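Local coordinates for DUF5624 domain-containing protein (Legionella pneumophila subsp. pneumophila, PDB 4JX2) that is of unknown function but is probably secreted, with alpha helices and a small mixed beta sheet combined in a new arrangement, at residues A[101-106]-A[262-267]; A[274-279]-A[379-384]; A[230-235]-A[386-391]; A[167-172]-A[238-243]. All blocks are in the same frame, centred on the assembly; numbering follows the deposited sequence.

Contact 1: residues A[101-106]-A[262-267]; sequences LMRTAP and FVAGSN. With SO4 (sulfate ion), chain F.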
# COMPACT_ATOMS: atom_id res chain seq x y z
N LEU A 101 5.86 -18.74 -11.83
CA LEU A 101 5.45 -17.43 -12.31
C LEU A 101 3.91 -17.32 -12.32
O LEU A 101 3.22 -18.15 -12.92
CB LEU A 101 6.02 -17.19 -13.70
CG LEU A 101 7.44 -16.63 -13.70
CD1 LEU A 101 8.17 -17.03 -14.93
CD2 LEU A 101 7.42 -15.12 -13.52
N MSE A 102 3.37 -16.30 -11.63
CA MSE A 102 1.93 -16.06 -11.50
C MSE A 102 1.37 -15.21 -12.66
O MSE A 102 0.15 -15.06 -12.82
CB MSE A 102 1.62 -15.43 -10.12
CG MSE A 102 1.76 -16.43 -8.98
SE MSE A 102 0.48 -17.95 -9.15
CE MSE A 102 1.40 -19.14 -10.25
N ARG A 103 2.29 -14.66 -13.47
CA ARG A 103 2.09 -13.83 -14.66
C ARG A 103 3.39 -13.86 -15.45
O ARG A 103 4.45 -14.03 -14.85
CB ARG A 103 1.64 -12.38 -14.35
CG ARG A 103 2.54 -11.62 -13.38
CD ARG A 103 2.22 -10.14 -13.31
NE ARG A 103 2.87 -9.40 -14.38
CZ ARG A 103 2.22 -8.78 -15.36
NH1 ARG A 103 0.89 -8.80 -15.40
NH2 ARG A 103 2.89 -8.14 -16.30
N THR A 104 3.30 -13.75 -16.78
CA THR A 104 4.42 -13.71 -17.73
C THR A 104 5.22 -15.04 -17.73
O THR A 104 6.44 -15.03 -17.97
CB THR A 104 5.35 -12.46 -17.52
OG1 THR A 104 6.15 -12.61 -16.32
CG2 THR A 104 4.58 -11.13 -17.53
N ALA A 105 4.54 -16.17 -17.49
CA ALA A 105 5.18 -17.49 -17.58
C ALA A 105 5.48 -17.77 -19.05
O ALA A 105 4.58 -17.67 -19.88
CB ALA A 105 4.28 -18.58 -17.00
N PRO A 106 6.75 -18.01 -19.42
CA PRO A 106 7.05 -18.23 -20.85
C PRO A 106 6.25 -19.39 -21.44
O PRO A 106 6.06 -20.40 -20.77
CB PRO A 106 8.56 -18.53 -20.87
CG PRO A 106 8.89 -18.94 -19.46
CD PRO A 106 7.97 -18.14 -18.59
N PHE A 262 3.77 -8.48 -4.77
CA PHE A 262 3.45 -8.77 -6.16
C PHE A 262 3.22 -7.48 -6.97
O PHE A 262 2.42 -6.62 -6.59
CB PHE A 262 2.21 -9.65 -6.21
CG PHE A 262 1.83 -10.10 -7.59
CD1 PHE A 262 2.36 -11.27 -8.12
CD2 PHE A 262 0.89 -9.40 -8.34
CE1 PHE A 262 1.97 -11.72 -9.37
CE2 PHE A 262 0.52 -9.83 -9.61
CZ PHE A 262 1.04 -10.99 -10.10
N VAL A 263 3.94 -7.38 -8.10
CA VAL A 263 3.92 -6.24 -9.00
C VAL A 263 3.40 -6.67 -10.38
O VAL A 263 4.02 -7.51 -11.05
CB VAL A 263 5.30 -5.52 -9.13
CG1 VAL A 263 5.13 -4.12 -9.71
CG2 VAL A 263 6.05 -5.49 -7.80
N ALA A 264 2.26 -6.08 -10.78
CA ALA A 264 1.62 -6.32 -12.08
C ALA A 264 2.31 -5.43 -13.15
O ALA A 264 1.82 -4.34 -13.49
CB ALA A 264 0.12 -6.05 -12.00
N GLY A 265 3.47 -5.88 -13.61
CA GLY A 265 4.29 -5.20 -14.61
C GLY A 265 4.68 -3.79 -14.24
O GLY A 265 5.37 -3.57 -13.24
N SER A 266 4.21 -2.82 -15.03
CA SER A 266 4.47 -1.39 -14.82
C SER A 266 3.41 -0.72 -13.90
O SER A 266 3.52 0.48 -13.63
CB SER A 266 4.51 -0.67 -16.16
OG SER A 266 3.35 -0.97 -16.93
N ASN A 267 2.39 -1.48 -13.44
CA ASN A 267 1.35 -0.92 -12.56
C ASN A 267 1.91 -0.86 -11.14
O ASN A 267 1.71 -1.76 -10.32
CB ASN A 267 0.06 -1.74 -12.66
CG ASN A 267 -1.15 -0.97 -12.24
OD1 ASN A 267 -1.08 0.05 -11.56
ND2 ASN A 267 -2.29 -1.47 -12.60
S SO4 F . -2.44 -3.61 -15.65
O1 SO4 F . -3.57 -2.92 -16.25
O2 SO4 F . -1.22 -2.82 -15.87
O3 SO4 F . -2.69 -3.78 -14.22
O4 SO4 F . -2.27 -4.93 -16.26

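Contact 2: residues A[274-279]-A[379-384]; sequences KGSNWL and EPTEML. With SO4 (sulfate ion), chain H; SO4 (sulfate ion), chain F.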
# COMPACT_ATOMS: atom_id res chain seq x y z
N LYS A 274 -5.39 -5.79 0.36
CA LYS A 274 -6.07 -7.08 0.24
C LYS A 274 -7.33 -7.05 -0.64
O LYS A 274 -7.50 -7.97 -1.44
CB LYS A 274 -6.35 -7.74 1.60
CG LYS A 274 -7.23 -6.94 2.55
CD LYS A 274 -7.82 -7.80 3.68
CE LYS A 274 -7.85 -7.10 5.02
NZ LYS A 274 -8.82 -5.97 5.08
N GLY A 275 -8.15 -6.01 -0.55
CA GLY A 275 -9.35 -5.89 -1.39
C GLY A 275 -9.09 -5.60 -2.86
O GLY A 275 -9.99 -5.75 -3.69
N SER A 276 -7.85 -5.21 -3.20
CA SER A 276 -7.42 -4.90 -4.56
C SER A 276 -6.36 -5.90 -5.08
O SER A 276 -5.68 -5.59 -6.08
CB SER A 276 -6.87 -3.48 -4.62
OG SER A 276 -7.86 -2.57 -4.19
N ASN A 277 -6.23 -7.09 -4.42
CA ASN A 277 -5.30 -8.15 -4.79
C ASN A 277 -5.98 -9.51 -4.65
O ASN A 277 -6.14 -10.04 -3.54
CB ASN A 277 -3.99 -8.10 -3.99
CG ASN A 277 -2.84 -8.82 -4.68
OD1 ASN A 277 -2.97 -9.95 -5.17
ND2 ASN A 277 -1.73 -8.16 -4.84
N TRP A 278 -6.31 -10.12 -5.80
CA TRP A 278 -7.00 -11.40 -5.86
C TRP A 278 -6.14 -12.55 -5.38
O TRP A 278 -6.65 -13.66 -5.22
CB TRP A 278 -7.54 -11.67 -7.27
CG TRP A 278 -6.49 -11.67 -8.34
CD1 TRP A 278 -6.16 -10.64 -9.16
CD2 TRP A 278 -5.61 -12.76 -8.69
NE1 TRP A 278 -5.12 -11.00 -9.98
CE2 TRP A 278 -4.78 -12.30 -9.74
CE3 TRP A 278 -5.46 -14.09 -8.23
CZ2 TRP A 278 -3.78 -13.11 -10.31
CZ3 TRP A 278 -4.50 -14.90 -8.82
CH2 TRP A 278 -3.67 -14.41 -9.84
N LEU A 279 -4.83 -12.30 -5.12
CA LEU A 279 -3.95 -13.36 -4.58
C LEU A 279 -4.38 -13.73 -3.19
O LEU A 279 -4.19 -14.87 -2.78
CB LEU A 279 -2.47 -12.96 -4.57
CG LEU A 279 -1.73 -12.89 -5.89
CD1 LEU A 279 -0.37 -12.32 -5.69
CD2 LEU A 279 -1.64 -14.24 -6.56
N GLU A 379 -9.11 3.03 -11.75
CA GLU A 379 -8.54 3.14 -10.42
C GLU A 379 -7.09 2.73 -10.34
O GLU A 379 -6.78 1.59 -10.73
CB GLU A 379 -9.37 2.36 -9.39
CG GLU A 379 -10.74 2.96 -9.14
CD GLU A 379 -10.76 4.44 -8.79
OE1 GLU A 379 -10.06 4.83 -7.83
OE2 GLU A 379 -11.42 5.21 -9.52
N PRO A 380 -6.22 3.62 -9.76
CA PRO A 380 -4.78 3.31 -9.64
C PRO A 380 -4.47 2.14 -8.69
O PRO A 380 -3.45 1.48 -8.87
CB PRO A 380 -4.20 4.61 -9.07
CG PRO A 380 -5.34 5.30 -8.39
CD PRO A 380 -6.52 4.98 -9.25
N THR A 381 -5.34 1.89 -7.70
CA THR A 381 -5.23 0.80 -6.72
C THR A 381 -5.47 -0.58 -7.34
O THR A 381 -5.07 -1.58 -6.77
CB THR A 381 -6.25 1.03 -5.58
OG1 THR A 381 -7.60 1.02 -6.10
CG2 THR A 381 -5.98 2.30 -4.82
N GLU A 382 -6.14 -0.63 -8.49
CA GLU A 382 -6.53 -1.87 -9.18
C GLU A 382 -5.61 -2.29 -10.31
O GLU A 382 -4.97 -1.46 -10.97
CB GLU A 382 -7.94 -1.71 -9.77
CG GLU A 382 -9.02 -1.27 -8.80
CD GLU A 382 -9.07 -2.07 -7.52
OE1 GLU A 382 -9.28 -3.30 -7.58
OE2 GLU A 382 -8.89 -1.46 -6.44
N MSE A 383 -5.57 -3.59 -10.54
CA MSE A 383 -4.86 -4.25 -11.64
C MSE A 383 -5.93 -4.71 -12.58
O MSE A 383 -7.01 -5.06 -12.09
CB MSE A 383 -4.01 -5.45 -11.16
CG MSE A 383 -3.68 -5.45 -9.68
SE MSE A 383 -2.52 -6.91 -9.19
CE MSE A 383 -3.83 -8.10 -8.44
N LEU A 384 -5.67 -4.79 -13.90
CA LEU A 384 -6.71 -5.30 -14.82
C LEU A 384 -7.12 -6.75 -14.48
O LEU A 384 -8.28 -7.09 -14.66
CB LEU A 384 -6.33 -5.19 -16.31
CG LEU A 384 -6.46 -3.81 -16.95
CD1 LEU A 384 -6.13 -3.88 -18.43
CD2 LEU A 384 -7.86 -3.19 -16.73
S SO4 H . -9.41 -3.54 1.95
O1 SO4 H . -10.27 -2.40 2.31
O2 SO4 H . -8.26 -3.62 2.92
O3 SO4 H . -10.26 -4.79 1.92
O4 SO4 H . -8.86 -3.22 0.63
S SO4 F . -2.44 -3.61 -15.65
O1 SO4 F . -3.57 -2.92 -16.25
O2 SO4 F . -1.22 -2.82 -15.87
O3 SO4 F . -2.69 -3.78 -14.22
O4 SO4 F . -2.27 -4.93 -16.26
O HOH W 1 -10.81 -5.35 -6.38

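Contact 3: residues A[230-235]-A[386-391]; sequences TFMLTA and NTVGFW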
# COMPACT_ATOMS: atom_id res chain seq x y z
N THR A 230 -10.99 -13.60 -22.54
CA THR A 230 -9.53 -13.71 -22.57
C THR A 230 -8.94 -13.53 -21.18
O THR A 230 -8.06 -14.30 -20.82
CB THR A 230 -8.91 -12.72 -23.55
OG1 THR A 230 -9.45 -11.41 -23.30
CG2 THR A 230 -9.14 -13.10 -24.98
N PHE A 231 -9.42 -12.53 -20.40
CA PHE A 231 -8.95 -12.31 -19.03
C PHE A 231 -9.25 -13.54 -18.15
O PHE A 231 -8.39 -13.99 -17.38
CB PHE A 231 -9.60 -11.04 -18.42
CG PHE A 231 -8.99 -9.72 -18.82
CD1 PHE A 231 -7.61 -9.54 -18.83
CD2 PHE A 231 -9.79 -8.62 -19.13
CE1 PHE A 231 -7.05 -8.30 -19.17
CE2 PHE A 231 -9.23 -7.39 -19.51
CZ PHE A 231 -7.86 -7.24 -19.51
N MSE A 232 -10.46 -14.11 -18.31
CA MSE A 232 -10.92 -15.32 -17.64
C MSE A 232 -9.99 -16.50 -17.90
O MSE A 232 -9.70 -17.26 -16.99
CB MSE A 232 -12.34 -15.69 -18.10
CG MSE A 232 -13.43 -14.89 -17.47
SE MSE A 232 -13.72 -15.25 -15.59
CE MSE A 232 -15.19 -14.01 -15.21
N LEU A 233 -9.54 -16.67 -19.15
CA LEU A 233 -8.71 -17.82 -19.52
C LEU A 233 -7.33 -17.68 -18.97
O LEU A 233 -6.72 -18.69 -18.60
CB LEU A 233 -8.67 -18.03 -21.03
CG LEU A 233 -10.00 -18.45 -21.70
CD1 LEU A 233 -9.88 -18.32 -23.18
CD2 LEU A 233 -10.42 -19.86 -21.32
N THR A 234 -6.85 -16.45 -18.88
CA THR A 234 -5.54 -16.08 -18.34
C THR A 234 -5.55 -16.40 -16.84
O THR A 234 -4.61 -17.06 -16.39
CB THR A 234 -5.23 -14.61 -18.66
OG1 THR A 234 -5.18 -14.42 -20.08
CG2 THR A 234 -3.93 -14.17 -18.09
N ALA A 235 -6.60 -15.98 -16.09
CA ALA A 235 -6.76 -16.26 -14.65
C ALA A 235 -6.81 -17.77 -14.40
O ALA A 235 -6.07 -18.27 -13.55
CB ALA A 235 -8.04 -15.61 -14.13
N ASN A 386 -7.85 -7.91 -11.64
CA ASN A 386 -8.91 -7.86 -10.61
C ASN A 386 -10.30 -7.92 -11.26
O ASN A 386 -11.29 -8.17 -10.56
CB ASN A 386 -8.81 -6.60 -9.76
CG ASN A 386 -7.66 -6.54 -8.80
OD1 ASN A 386 -7.03 -7.54 -8.48
ND2 ASN A 386 -7.40 -5.36 -8.26
N THR A 387 -10.40 -7.68 -12.60
CA THR A 387 -11.66 -7.75 -13.35
C THR A 387 -12.31 -9.13 -13.20
O THR A 387 -13.54 -9.23 -13.16
CB THR A 387 -11.41 -7.45 -14.85
OG1 THR A 387 -10.80 -6.19 -15.00
CG2 THR A 387 -12.67 -7.53 -15.69
N VAL A 388 -11.47 -10.20 -13.17
CA VAL A 388 -11.94 -11.58 -13.15
C VAL A 388 -11.31 -12.42 -12.02
O VAL A 388 -11.88 -13.46 -11.66
CB VAL A 388 -11.71 -12.26 -14.53
CG1 VAL A 388 -12.44 -11.52 -15.66
CG2 VAL A 388 -10.23 -12.45 -14.85
N GLY A 389 -10.15 -11.99 -11.51
CA GLY A 389 -9.37 -12.69 -10.49
C GLY A 389 -10.15 -13.13 -9.28
O GLY A 389 -10.07 -14.31 -8.90
N PHE A 390 -10.93 -12.19 -8.66
CA PHE A 390 -11.78 -12.47 -7.50
C PHE A 390 -12.87 -13.49 -7.85
O PHE A 390 -13.11 -14.39 -7.05
CB PHE A 390 -12.40 -11.19 -6.91
CG PHE A 390 -11.39 -10.32 -6.19
CD1 PHE A 390 -10.65 -9.37 -6.88
CD2 PHE A 390 -11.19 -10.45 -4.82
CE1 PHE A 390 -9.69 -8.59 -6.22
CE2 PHE A 390 -10.26 -9.64 -4.15
CZ PHE A 390 -9.50 -8.74 -4.87
N TRP A 391 -13.48 -13.37 -9.04
CA TRP A 391 -14.52 -14.31 -9.50
C TRP A 391 -13.94 -15.71 -9.79
O TRP A 391 -14.50 -16.70 -9.31
CB TRP A 391 -15.27 -13.79 -10.75
CG TRP A 391 -16.50 -14.58 -11.02
CD1 TRP A 391 -17.73 -14.42 -10.42
CD2 TRP A 391 -16.60 -15.77 -11.81
NE1 TRP A 391 -18.58 -15.42 -10.82
CE2 TRP A 391 -17.93 -16.25 -11.69
CE3 TRP A 391 -15.70 -16.47 -12.64
CZ2 TRP A 391 -18.38 -17.39 -12.38
CZ3 TRP A 391 -16.14 -17.61 -13.30
CH2 TRP A 391 -17.48 -18.04 -13.19

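Contact 4: residues A[167-172]-A[238-243]; sequences NAPAWK and SMDQLH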
# COMPACT_ATOMS: atom_id res chain seq x y z
N ASN A 167 0.78 -26.12 -22.94
CA ASN A 167 0.36 -26.90 -21.79
C ASN A 167 -0.67 -26.09 -21.01
O ASN A 167 -0.29 -25.30 -20.12
CB ASN A 167 1.54 -27.32 -20.90
CG ASN A 167 1.11 -28.28 -19.81
OD1 ASN A 167 0.97 -27.91 -18.64
ND2 ASN A 167 0.76 -29.50 -20.21
N ALA A 168 -1.96 -26.22 -21.40
CA ALA A 168 -3.08 -25.51 -20.76
C ALA A 168 -4.25 -26.49 -20.57
O ALA A 168 -5.29 -26.32 -21.21
CB ALA A 168 -3.50 -24.31 -21.59
N PRO A 169 -4.09 -27.53 -19.70
CA PRO A 169 -5.16 -28.55 -19.56
C PRO A 169 -6.54 -28.00 -19.16
O PRO A 169 -7.53 -28.54 -19.63
CB PRO A 169 -4.63 -29.54 -18.53
CG PRO A 169 -3.39 -28.90 -17.95
CD PRO A 169 -2.89 -27.89 -18.90
N ALA A 170 -6.60 -26.90 -18.39
CA ALA A 170 -7.85 -26.24 -17.98
C ALA A 170 -8.70 -25.70 -19.17
O ALA A 170 -9.92 -25.47 -19.03
CB ALA A 170 -7.52 -25.09 -17.03
N TRP A 171 -8.04 -25.44 -20.31
CA TRP A 171 -8.66 -24.92 -21.54
C TRP A 171 -9.18 -26.04 -22.43
O TRP A 171 -10.06 -25.79 -23.25
CB TRP A 171 -7.64 -24.09 -22.33
CG TRP A 171 -7.17 -22.83 -21.65
CD1 TRP A 171 -7.54 -22.35 -20.43
CD2 TRP A 171 -6.18 -21.92 -22.16
NE1 TRP A 171 -6.85 -21.19 -20.15
CE2 TRP A 171 -6.03 -20.89 -21.21
CE3 TRP A 171 -5.45 -21.85 -23.36
CZ2 TRP A 171 -5.17 -19.82 -21.41
CZ3 TRP A 171 -4.58 -20.79 -23.55
CH2 TRP A 171 -4.43 -19.81 -22.58
N LYS A 172 -8.62 -27.27 -22.29
CA LYS A 172 -8.99 -28.44 -23.08
C LYS A 172 -10.52 -28.55 -23.33
O LYS A 172 -10.87 -28.67 -24.49
CB LYS A 172 -8.45 -29.75 -22.49
CG LYS A 172 -8.17 -30.84 -23.53
CD LYS A 172 -8.03 -32.21 -22.86
CE LYS A 172 -7.65 -33.33 -23.82
NZ LYS A 172 -8.07 -34.67 -23.30
N SER A 238 -3.26 -19.52 -15.11
CA SER A 238 -2.32 -19.11 -14.07
C SER A 238 -2.63 -19.83 -12.74
O SER A 238 -1.72 -20.40 -12.11
CB SER A 238 -2.37 -17.59 -13.94
OG SER A 238 -1.67 -17.11 -12.80
N MSE A 239 -3.92 -19.85 -12.35
CA MSE A 239 -4.35 -20.48 -11.10
C MSE A 239 -4.30 -22.02 -11.19
O MSE A 239 -3.91 -22.66 -10.21
CB MSE A 239 -5.74 -20.01 -10.71
CG MSE A 239 -5.79 -18.54 -10.30
SE MSE A 239 -7.60 -17.99 -9.81
CE MSE A 239 -7.54 -16.11 -10.27
N ASP A 240 -4.67 -22.60 -12.36
CA ASP A 240 -4.63 -24.04 -12.54
C ASP A 240 -3.19 -24.56 -12.50
O ASP A 240 -2.94 -25.61 -11.89
CB ASP A 240 -5.30 -24.46 -13.87
CG ASP A 240 -5.29 -25.95 -14.09
OD1 ASP A 240 -5.91 -26.67 -13.29
OD2 ASP A 240 -4.61 -26.41 -15.03
N GLN A 241 -2.25 -23.85 -13.15
CA GLN A 241 -0.84 -24.25 -13.17
C GLN A 241 -0.25 -24.27 -11.75
O GLN A 241 0.47 -25.22 -11.40
CB GLN A 241 -0.03 -23.35 -14.09
CG GLN A 241 -0.23 -23.65 -15.57
CD GLN A 241 0.22 -25.02 -16.02
OE1 GLN A 241 -0.51 -25.73 -16.68
NE2 GLN A 241 1.45 -25.40 -15.70
N LEU A 242 -0.59 -23.27 -10.94
CA LEU A 242 -0.14 -23.23 -9.56
C LEU A 242 -0.79 -24.35 -8.72
O LEU A 242 -0.08 -24.99 -7.93
CB LEU A 242 -0.42 -21.88 -8.90
CG LEU A 242 0.29 -21.77 -7.56
CD1 LEU A 242 1.82 -21.86 -7.73
CD2 LEU A 242 -0.11 -20.55 -6.81
N HIS A 243 -2.12 -24.54 -8.85
CA HIS A 243 -2.78 -25.57 -8.08
C HIS A 243 -2.13 -26.94 -8.38
O HIS A 243 -1.84 -27.67 -7.44
CB HIS A 243 -4.29 -25.57 -8.34
CG HIS A 243 -4.99 -26.71 -7.68
ND1 HIS A 243 -5.19 -27.92 -8.33
CD2 HIS A 243 -5.45 -26.82 -6.41
CE1 HIS A 243 -5.80 -28.70 -7.47
NE2 HIS A 243 -5.97 -28.09 -6.29
O HOH W 2 -4.16 -25.38 -17.29

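Contact 1: residues A[101-106]-A[262-267]
Arg103 does most of the touching from 101-106, and the aliphatic part of its side chain makes the first contact: CD of Arg103 comes within 3.5 Å of CZ of Phe262, with CG close to the same tip of the ring. Next to it, CB of Met102 lies 3.8 Å from CE1 of Phe262. The ring reaches both because its CG stands anti to the backbone N (chi1 -175°). Beyond the ring, the guanidinium sets one face against backbone: C of Ala264 lies over its centre, and N of Gly265 sits toward the rim, 3.6 Å from NH2 of Arg103. NH2 itself is hydrogen-bonded to a triethylene glycol. With guanidinium and phenyl planes 79° apart, these two groups do not stack, and no hydrogen bond joins the segments. Both are loops leaving the mixed sheet, one after strand 96-101 and the other after strand 257-262. The second loop reverses sharply, through an inverse gamma turn centred on Ala264 and a type II' turn closed by Asn267 N to Ala264 O at 2.9 Å. At the end of that turn, ND2 of Asn267 gives a nearly straight bond of 2.8 Å to O3 of a sulfate also held by Arg332 of the second subunit; glycol and sulfate probably come from the crystallisation liquor. Behind Met102, its carbonyl oxygen accepts from Ser238 OG; Arg103 itself packs on Phe110.

Contact 2: residues A[274-279]-A[379-384]
The indole of Trp278 meets the tip of Met383 at its five-membered ring: CE of Met383 lies 3.5 Å from NE1 of Trp278 and equally near CD1, in an oblique approach, the two side chains crossing at about a right angle. CG of Trp278 occupies the crowded position between backbone N and carbonyl carbon (chi1 58°), and NE1 is hydrogen-bonded to Ser385 OG. The same CE of Met383 passes 3.9 Å from OD1 of Asn277, whose flat amide is gripped at both ends. In its plane, OD1 of Asn277 accepts on a lone pair from N of Leu279 at 3.0 Å (N-H...O angle 153°), a capping bond at the start of helix 279-286, while ND2 donates to Gly271 O. The third flat group, the carboxylate of Glu382, joins the two loops. Its OE2 uses the syn lone pair for OG of Ser276 at 2.7 Å and the anti lone pair for OG1 of Thr381 at 2.8 Å. OE1 of Glu382 accepts from a water, 2.8 Å away, that also donates to O of Gly275, and from Asn386 ND2. A type I turn from Glu379 to Glu382, closed by a bond from Glu382 N to Glu379 O, shapes the backbone here, and OG1 of Thr381 reaches the carboxylate of the next residue. Four donors thus surround one buried carboxylate in the segment joining helices 366-378 and 386-398, which is consistent with Glu382 being ionised and its charge stabilised by neutral hydroxyl, amide and water donors.

Contact 3: residues A[230-235]-A[386-391]
The carbonyl oxygen of Thr230 takes two firm bonds, from N of Thr234 at 3.1 Å and from OG1 of Thr234 at 3.0 Å, with a weak third from Leu233 N. The hydroxyl approaches from above the carbonyl plane, 34° out of it; acceptor and donor are four residues apart on one helix, so these bonds stay within 230-235. What crosses between the segments is apolar. Val388 pushes its two methyls into the neighbouring helix: CG2 lies 3.9 Å from CB of Ala235 and about as far from CB of Phe231, while CG1 of Val388 meets CE of Met232 at 3.7 Å. Here helices 223-247 and 386-398 pack against each other obliquely, their segment axes 8.8 Å apart at closest approach and crossing at -51°. Met232, a selenomethionine bent at chi2, runs past Val388 and on to Trp391, placing CE 3.6 Å from CE3 of that indole. This makes a Met-aromatic contact: SE of Met232 is 4.8 Å from the centroid of the six-membered ring of Trp391 and 59° off its normal, hence oblique. The indole itself is braced by edge-to-face contacts with Phe369 and Tyr358, and Phe369 of helix 366-378 also packs on Met232.

Contact 4: residues A[167-172]-A[238-243]
CG of Asp240 stands anti to its backbone N (chi1 -179°), which swings the carboxylate out from helix 223-247 toward Ala170. Its neighbour Gln241 takes a different path: CG lies beside the backbone N (chi1 -76°), and a second bend at chi2 curls the chain toward Asn167. The carboxylate touches two residues of the loop, CB of Ala170 lying 3.8 Å from OD2 of Asp240 and CG of Pro169 lying 4.0 Å from the same oxygen. A water completes this pairing. It accepts from N of Ala170 at 3.1 Å and donates to OD2 of Asp240 at 2.5 Å, so one water bridges the backbone N-H and the carboxylate. Toward solvent, the amide ends of Asn167 and Gln241 meet with their planes 85° apart. The loop holds its shape by its own turns, N of Trp171 bonding O of Ala168 at 3.0 Å and N of Lys172 bonding O of Pro169 at 3.1 Å. Within it, CB of Ala168 covers part of one face of the Trp171 indole. Two further bonds tie it to the same long helix, Trp171 NE1 to Leu233 O and Gln237 NE2 to Asn167 O, while Tyr403 packs against both Pro169 and Asp240. The arrangement is plain loop-on-helix packing: the connection between helices 162-165 and 175-197 lies along helix 223-247 and is fastened to it partly through water.

Overall arrangement
Contact 1 opens at 101-106, after the first three sheet strands, and closes at 262-267 after strand 257-262. Nested inside that loop, contact 4 runs from 167-172 to 238-243. Contact 3 opens at 230-235 before contact 4 has closed, so it crosses both contact 4 and contact 1; it closes at 386-391 and encloses contact 2, which spans 274-279 to 379-384. Helix 223-247 serves contacts 3 and 4 and touches contact 1 through Ser238. Contacts 1 and 2 meet where Asn267 ND2 reaches Glu382 O, and both touch one sulfate and the second subunit. Together they join the sheet end to the helical part of the chain.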